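Nucleotide pyrophosphohydrolase (Bacillus cereus, PDB 5IE9) probably hydrolyses nucleoside triphosphates to monophosphates and pyrophosphate, as a manganese-binding MazG-type enzyme. Local coordinates at residues Met9-Asp14 and Ile75-Asn79. Residues are numbered along the deposited sequence; the frame is centred on the assembly and turned at random.
Sequences MQKEVD and ICMAN
V13 and I75 meet where two helices of the all-alpha MazG fold cross almost at right angles. Helix 6-17 lies over the C-terminal end of helix 62-80. The axes of the short segments are 9.6 Å apart and inclined at 86°, so the helices touch over a short length. The contact is largely buried.

The apolar part centres on the CG2 methyl of I75. This branch stands anti to the backbone N and reaches the first helix between Q10 and V13. I75 CG2 lies 3.6 Å from V13 CB. It also sits 3.7 Å from Q10 CA, close against the helix backbone. The other branch of I75 ends beside M9, with I75 CD1 4.3 Å from M9 CE. V13 has a second neighbour: its CG1, anti to the backbone N (chi1 169°), touches C76 SG at 3.8 Å. H89 of a second subunit packs on M9, V13 and I75, so this cluster also faces another chain.

In the polar part the amides of Q10 and N79 lie side by side. Their planes are nearly coplanar, 9° apart. The Q10 amide is held at both ends: OE1 accepts from L85 N at the start of helix 85-96, and NE2 donates to I83 O in the link before it. Q10 thus ties the N-terminal helix to the link and the start of helix 85-96. D14 uses OD1 to hydrogen-bond Y24 OH, and Y24 also touches N79 and C76.

This is structural packing away from the metal site; the C76 side chain is about 13 Å from the manganese. Next to N79, the extended side chain of Q10 brings NE2 to 3.9 Å from A78 CB.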
ATOM      1  N   MET C   9      23.301   4.162  -9.768  1.00 82.17           N
ATOM      2  CA  MET C   9      22.130   3.267  -9.822  1.00 78.24           C
ATOM      3  C   MET C   9      20.962   3.949 -10.537  1.00 75.26           C
ATOM      4  O   MET C   9      20.255   3.308 -11.312  1.00 72.63           O
ATOM      5  CB  MET C   9      21.691   2.811  -8.426  1.00 78.90           C
ATOM      6  CG  MET C   9      22.821   2.475  -7.465  1.00 82.86           C
ATOM      7  SD  MET C   9      22.512   1.376  -6.061  1.00 85.80           S
ATOM      8  CE  MET C   9      20.795   1.657  -5.634  1.00 83.54           C
ATOM      9  N   GLN C  10      20.785   5.247 -10.274  1.00 75.38           N
ATOM     10  CA  GLN C  10      19.787   6.073 -10.960  1.00 75.40           C
ATOM     11  C   GLN C  10      20.116   6.259 -12.444  1.00 77.31           C
ATOM     12  O   GLN C  10      19.228   6.118 -13.290  1.00 77.46           O
ATOM     13  CB  GLN C  10      19.575   7.419 -10.243  1.00 77.24           C
ATOM     14  CG  GLN C  10      18.882   7.279  -8.894  1.00 77.21           C
ATOM     15  CD  GLN C  10      18.494   8.593  -8.246  1.00 81.32           C
ATOM     16  OE1 GLN C  10      19.032   8.963  -7.203  1.00 85.32           O
ATOM     17  NE2 GLN C  10      17.538   9.293  -8.840  1.00 83.23           N
ATOM     18  N   LYS C  11      21.386   6.545 -12.752  1.00 79.86           N
ATOM     19  CA  LYS C  11      21.893   6.603 -14.141  1.00 81.33           C
ATOM     20  C   LYS C  11      21.691   5.284 -14.902  1.00 79.60           C
ATOM     21  O   LYS C  11      21.331   5.291 -16.081  1.00 80.37           O
ATOM     22  CB  LYS C  11      23.380   7.003 -14.175  1.00 85.32           C
ATOM     23  CG  LYS C  11      23.656   8.497 -14.063  1.00 88.88           C
ATOM     24  CD  LYS C  11      25.148   8.792 -13.926  1.00 93.30           C
ATOM     25  N   GLU C  12      21.921   4.169 -14.208  1.00 78.31           N
ATOM     26  CA  GLU C  12      21.783   2.820 -14.754  1.00 79.14           C
ATOM     27  C   GLU C  12      20.334   2.506 -15.143  1.00 77.55           C
ATOM     28  O   GLU C  12      20.090   1.879 -16.181  1.00 77.72           O
ATOM     29  CB  GLU C  12      22.292   1.805 -13.730  1.00 80.90           C
ATOM     30  CG  GLU C  12      22.565   0.411 -14.270  1.00 86.11           C
ATOM     31  CD  GLU C  12      23.222  -0.508 -13.251  1.00 89.50           C
ATOM     32  OE1 GLU C  12      23.726  -0.014 -12.218  1.00 89.26           O
ATOM     33  OE2 GLU C  12      23.244  -1.736 -13.491  1.00 93.29           O
ATOM     34  N   VAL C  13      19.387   2.949 -14.310  1.00 75.87           N
ATOM     35  CA  VAL C  13      17.955   2.752 -14.564  1.00 73.90           C
ATOM     36  C   VAL C  13      17.492   3.697 -15.670  1.00 75.08           C
ATOM     37  O   VAL C  13      16.700   3.305 -16.544  1.00 76.50           O
ATOM     38  CB  VAL C  13      17.116   2.894 -13.278  1.00 71.85           C
ATOM     39  CG1 VAL C  13      15.621   2.960 -13.573  1.00 71.74           C
ATOM     40  CG2 VAL C  13      17.398   1.734 -12.338  1.00 72.32           C
ATOM     41  N   ASP C  14      18.013   4.924 -15.640  1.00 74.86           N
ATOM     42  CA  ASP C  14      17.739   5.918 -16.675  1.00 76.34           C
ATOM     43  C   ASP C  14      18.192   5.462 -18.059  1.00 77.71           C
ATOM     44  O   ASP C  14      17.505   5.717 -19.049  1.00 79.02           O
ATOM     45  CB  ASP C  14      18.392   7.252 -16.326  1.00 79.04           C
ATOM     46  CG  ASP C  14      17.768   8.414 -17.064  1.00 82.13           C
ATOM     47  OD1 ASP C  14      16.525   8.563 -17.020  1.00 81.78           O
ATOM     48  OD2 ASP C  14      18.528   9.192 -17.677  1.00 85.94           O
ATOM     49  N   ILE C  75      13.312   4.361  -8.028  1.00 67.58           N
ATOM     50  CA  ILE C  75      14.319   5.023  -8.849  1.00 67.36           C
ATOM     51  C   ILE C  75      13.649   5.603 -10.096  1.00 68.05           C
ATOM     52  O   ILE C  75      13.885   6.760 -10.441  1.00 68.81           O
ATOM     53  CB  ILE C  75      15.520   4.100  -9.178  1.00 68.32           C
ATOM     54  CG1 ILE C  75      16.372   3.879  -7.920  1.00 67.71           C
ATOM     55  CG2 ILE C  75      16.389   4.718 -10.266  1.00 69.86           C
ATOM     56  CD1 ILE C  75      17.357   2.726  -7.991  1.00 67.88           C
ATOM     57  N   CYS C  76      12.788   4.808 -10.728  1.00 68.13           N
ATOM     58  CA  CYS C  76      11.963   5.268 -11.847  1.00 70.58           C
ATOM     59  C   CYS C  76      11.172   6.530 -11.498  1.00 71.78           C
ATOM     60  O   CYS C  76      11.248   7.523 -12.223  1.00 73.82           O
ATOM     61  CB  CYS C  76      11.024   4.162 -12.320  1.00 69.51           C
ATOM     62  SG  CYS C  76      11.872   2.845 -13.203  1.00 72.16           S
ATOM     63  N   MET C  77      10.446   6.484 -10.378  1.00 71.01           N
ATOM     64  CA  MET C  77       9.690   7.616  -9.856  1.00 71.79           C
ATOM     65  C   MET C  77      10.601   8.845  -9.722  1.00 72.27           C
ATOM     66  O   MET C  77      10.283   9.922 -10.242  1.00 73.27           O
ATOM     67  CB  MET C  77       9.050   7.222  -8.516  1.00 73.48           C
ATOM     68  CG  MET C  77       8.348   8.332  -7.742  1.00 77.27           C
ATOM     69  SD  MET C  77       6.687   8.671  -8.347  1.00 84.37           S
ATOM     70  CE  MET C  77       5.727   7.437  -7.466  1.00 80.80           C
ATOM     71  N   ALA C  78      11.745   8.656  -9.063  1.00 70.48           N
ATOM     72  CA  ALA C  78      12.685   9.733  -8.783  1.00 71.60           C
ATOM     73  C   ALA C  78      13.292  10.325 -10.057  1.00 74.42           C
ATOM     74  O   ALA C  78      13.436  11.545 -10.167  1.00 77.07           O
ATOM     75  CB  ALA C  78      13.771   9.252  -7.835  1.00 70.42           C
ATOM     76  N   ASN C  79      13.632   9.459 -11.013  1.00 74.04           N
ATOM     77  CA  ASN C  79      14.192   9.880 -12.291  1.00 75.68           C
ATOM     78  C   ASN C  79      13.179  10.656 -13.114  1.00 77.29           C
ATOM     79  O   ASN C  79      13.490  11.727 -13.634  1.00 79.39           O
ATOM     80  CB  ASN C  79      14.675   8.677 -13.088  1.00 75.91           C
ATOM     81  CG  ASN C  79      15.915   8.012 -12.503  1.00 76.30           C
ATOM     82  OD1 ASN C  79      16.371   7.002 -13.038  1.00 77.46           O
ATOM     83  ND2 ASN C  79      16.463   8.559 -11.422  1.00 75.35           N
TER